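Local coordinates for multicopper oxidase type 1 (Nitrosomonas europaea, PDB 3G5W), which probably acts as a copper-dependent oxidoreductase, a laccase-like two-domain multicopper oxidase whose cupredoxin domains carry the copper sites, at residues 77-82 / 86-91. Numbering follows the deposited sequence.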
loop_
_atom_site.group_PDB
_atom_site.type_symbol
_atom_site.label_atom_id
_atom_site.label_comp_id
_atom_site.label_asym_id
_atom_site.label_seq_id
_atom_site.Cartn_x
_atom_site.Cartn_y
_atom_site.Cartn_z
ATOM N N ALA A 77 26.647 10.169 -4.998
ATOM C CA ALA A 77 26.241 10.962 -3.833
ATOM C C ALA A 77 27.205 10.843 -2.644
ATOM O O ALA A 77 27.516 11.842 -1.988
ATOM C CB ALA A 77 24.823 10.599 -3.401
ATOM N N THR A 78 27.659 9.625 -2.348
ATOM C CA THR A 78 28.543 9.408 -1.200
ATOM C C THR A 78 29.851 8.714 -1.586
ATOM O O THR A 78 30.769 8.623 -0.767
ATOM C CB THR A 78 27.864 8.594 -0.055
ATOM O OG1 THR A 78 27.796 7.211 -0.421
ATOM C CG2 THR A 78 26.467 9.122 0.261
ATOM N N GLN A 79 29.914 8.216 -2.821
ATOM C CA GLN A 79 31.111 7.571 -3.358
ATOM C C GLN A 79 31.026 7.461 -4.873
ATOM O O GLN A 79 29.950 7.618 -5.454
ATOM C CB GLN A 79 31.282 6.160 -2.778
ATOM C CG GLN A 79 30.215 5.162 -3.246
ATOM C CD GLN A 79 30.491 3.755 -2.782
ATOM O OE1 GLN A 79 31.267 3.017 -3.398
ATOM N NE2 GLN A 79 29.842 3.362 -1.701
ATOM N N HIS A 80 32.170 7.197 -5.502
ATOM C CA HIS A 80 32.189 6.635 -6.844
ATOM C C HIS A 80 31.793 5.167 -6.682
ATOM O O HIS A 80 32.203 4.526 -5.715
ATOM C CB HIS A 80 33.596 6.686 -7.438
ATOM C CG HIS A 80 34.121 8.071 -7.658
ATOM N ND1 HIS A 80 33.674 8.882 -8.679
ATOM C CD2 HIS A 80 35.073 8.777 -7.003
ATOM C CE1 HIS A 80 34.320 10.033 -8.638
ATOM N NE2 HIS A 80 35.171 9.997 -7.628
ATOM N N ALA A 81 31.025 4.637 -7.630
ATOM C CA ALA A 81 30.656 3.219 -7.631
ATOM C C ALA A 81 31.899 2.328 -7.613
ATOM O O ALA A 81 32.970 2.748 -8.062
ATOM C CB ALA A 81 29.797 2.903 -8.836
ATOM N N ILE A 82 31.762 1.116 -7.074
ATOM C CA ILE A 82 32.859 0.147 -7.066
ATOM C C ILE A 82 32.980 -0.472 -8.455
ATOM O O ILE A 82 32.114 -1.246 -8.873
ATOM C CB ILE A 82 32.652 -0.986 -6.023
ATOM C CG1 ILE A 82 32.257 -0.416 -4.655
ATOM C CG2 ILE A 82 33.922 -1.855 -5.911
ATOM C CD1 ILE A 82 31.757 -1.474 -3.671
ATOM N N ASP A 86 37.759 -3.827 -8.382
ATOM C CA ASP A 86 38.165 -2.972 -7.264
ATOM C C ASP A 86 37.550 -3.390 -5.931
ATOM O O ASP A 86 36.523 -4.073 -5.895
ATOM C CB ASP A 86 37.858 -1.505 -7.574
ATOM C CG ASP A 86 38.800 -0.918 -8.630
ATOM O OD1 ASP A 86 39.921 -1.460 -8.806
ATOM O OD2 ASP A 86 38.430 0.086 -9.274
ATOM N N THR A 87 38.193 -2.975 -4.842
ATOM C CA THR A 87 37.720 -3.253 -3.484
ATOM C C THR A 87 37.461 -1.935 -2.752
ATOM O O THR A 87 38.314 -1.033 -2.746
ATOM C CB THR A 87 38.741 -4.122 -2.695
ATOM O OG1 THR A 87 38.974 -5.344 -3.402
ATOM C CG2 THR A 87 38.233 -4.456 -1.286
ATOM N N PHE A 88 36.279 -1.826 -2.148
ATOM C CA PHE A 88 35.886 -0.639 -1.397
ATOM C C PHE A 88 35.558 -1.063 0.031
ATOM O O PHE A 88 34.939 -2.097 0.250
ATOM C CB PHE A 88 34.675 0.015 -2.076
ATOM C CG PHE A 88 34.291 1.360 -1.516
ATOM C CD1 PHE A 88 33.444 1.456 -0.415
ATOM C CD2 PHE A 88 34.737 2.536 -2.123
ATOM C CE1 PHE A 88 33.074 2.699 0.101
ATOM C CE2 PHE A 88 34.371 3.787 -1.621
ATOM C CZ PHE A 88 33.533 3.871 -0.501
ATOM N N THR A 89 35.981 -0.263 1.001
ATOM C CA THR A 89 35.765 -0.592 2.400
ATOM C C THR A 89 34.736 0.326 3.062
ATOM O O THR A 89 34.883 1.552 3.054
ATOM C CB THR A 89 37.097 -0.579 3.177
ATOM O OG1 THR A 89 37.945 -1.624 2.668
ATOM C CG2 THR A 89 36.868 -0.795 4.665
ATOM N N TYR A 90 33.700 -0.286 3.634
ATOM C CA TYR A 90 32.695 0.432 4.422
ATOM C C TYR A 90 32.999 0.318 5.909
ATOM O O TYR A 90 33.329 -0.769 6.393
ATOM C CB TYR A 90 31.294 -0.120 4.127
ATOM C CG TYR A 90 30.874 0.071 2.686
ATOM C CD1 TYR A 90 30.245 1.249 2.276
ATOM C CD2 TYR A 90 31.109 -0.914 1.739
ATOM C CE1 TYR A 90 29.856 1.431 0.958
ATOM C CE2 TYR A 90 30.732 -0.734 0.405
ATOM C CZ TYR A 90 30.105 0.440 0.031
ATOM O OH TYR A 90 29.739 0.632 -1.276
ATOM N N LYS A 91 32.898 1.443 6.617
ATOM C CA LYS A 91 33.126 1.505 8.059
ATOM C C LYS A 91 32.001 2.267 8.740
ATOM O O LYS A 91 31.789 3.450 8.472
ATOM C CB LYS A 91 34.473 2.163 8.380
ATOM C CG LYS A 91 35.660 1.232 8.220
ATOM C CD LYS A 91 36.966 1.928 8.571
ATOM C CE LYS A 91 38.145 0.970 8.442
ATOM N NZ LYS A 91 38.313 0.112 9.658
#
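Ile-82 and Gln-79 lean on Phe-88 and Tyr-90 where, in the first cupredoxin domain, the chain turns after loop 77-82 and strand 87-93 runs back past it, Phe-88 and Tyr-90 reaching to the loop. The apolar part centres on Ile-82. Its CG1 lies beside the backbone N (chi1 -48°) and the chain runs on extended, which carries both CG1 and CD1 to the base of Phe-88: CG1 is 3.6 Å from Phe-88 CB. CD1 goes on to the end of Tyr-90, 4.3 Å from CE2, while CG2 turns back to the strand's start, 3.4 Å from Asp-86 O. The Ile-82 backbone is hydrogen-bonded to that of His-56, a ligand of the mononuclear copper, whose ion lies about 9 Å from the nearest atom of the Ile-82 side chain, consistent with Ile-82 belonging to the second shell of that site. Elsewhere the loop meets the second subunit, whose Leu-247 and Pro-282 pack on Thr-78 and His-80.

The flat groups form a second layer. The Gln-79 amide stacks over one face of the Phe-88 ring, the planes 20° apart, with Gln-79 CD 3.8 Å from Phe-88 CZ. Phe-88 in turn sets CD1 over a Tyr-90 face, 3.5 Å above the plane and offset toward the rim. With the ring of Phe-88 cut back to an alanine, the Gln-79 amide would probably lose the surface it stacks on and be freer to turn.

On the polar side, Tyr-90 OH accepts a hydrogen bond from Ile-58 N, which helps fix the ring. Beside the amide, Tyr-90 OH lies 3.5 Å from Gln-79 CD.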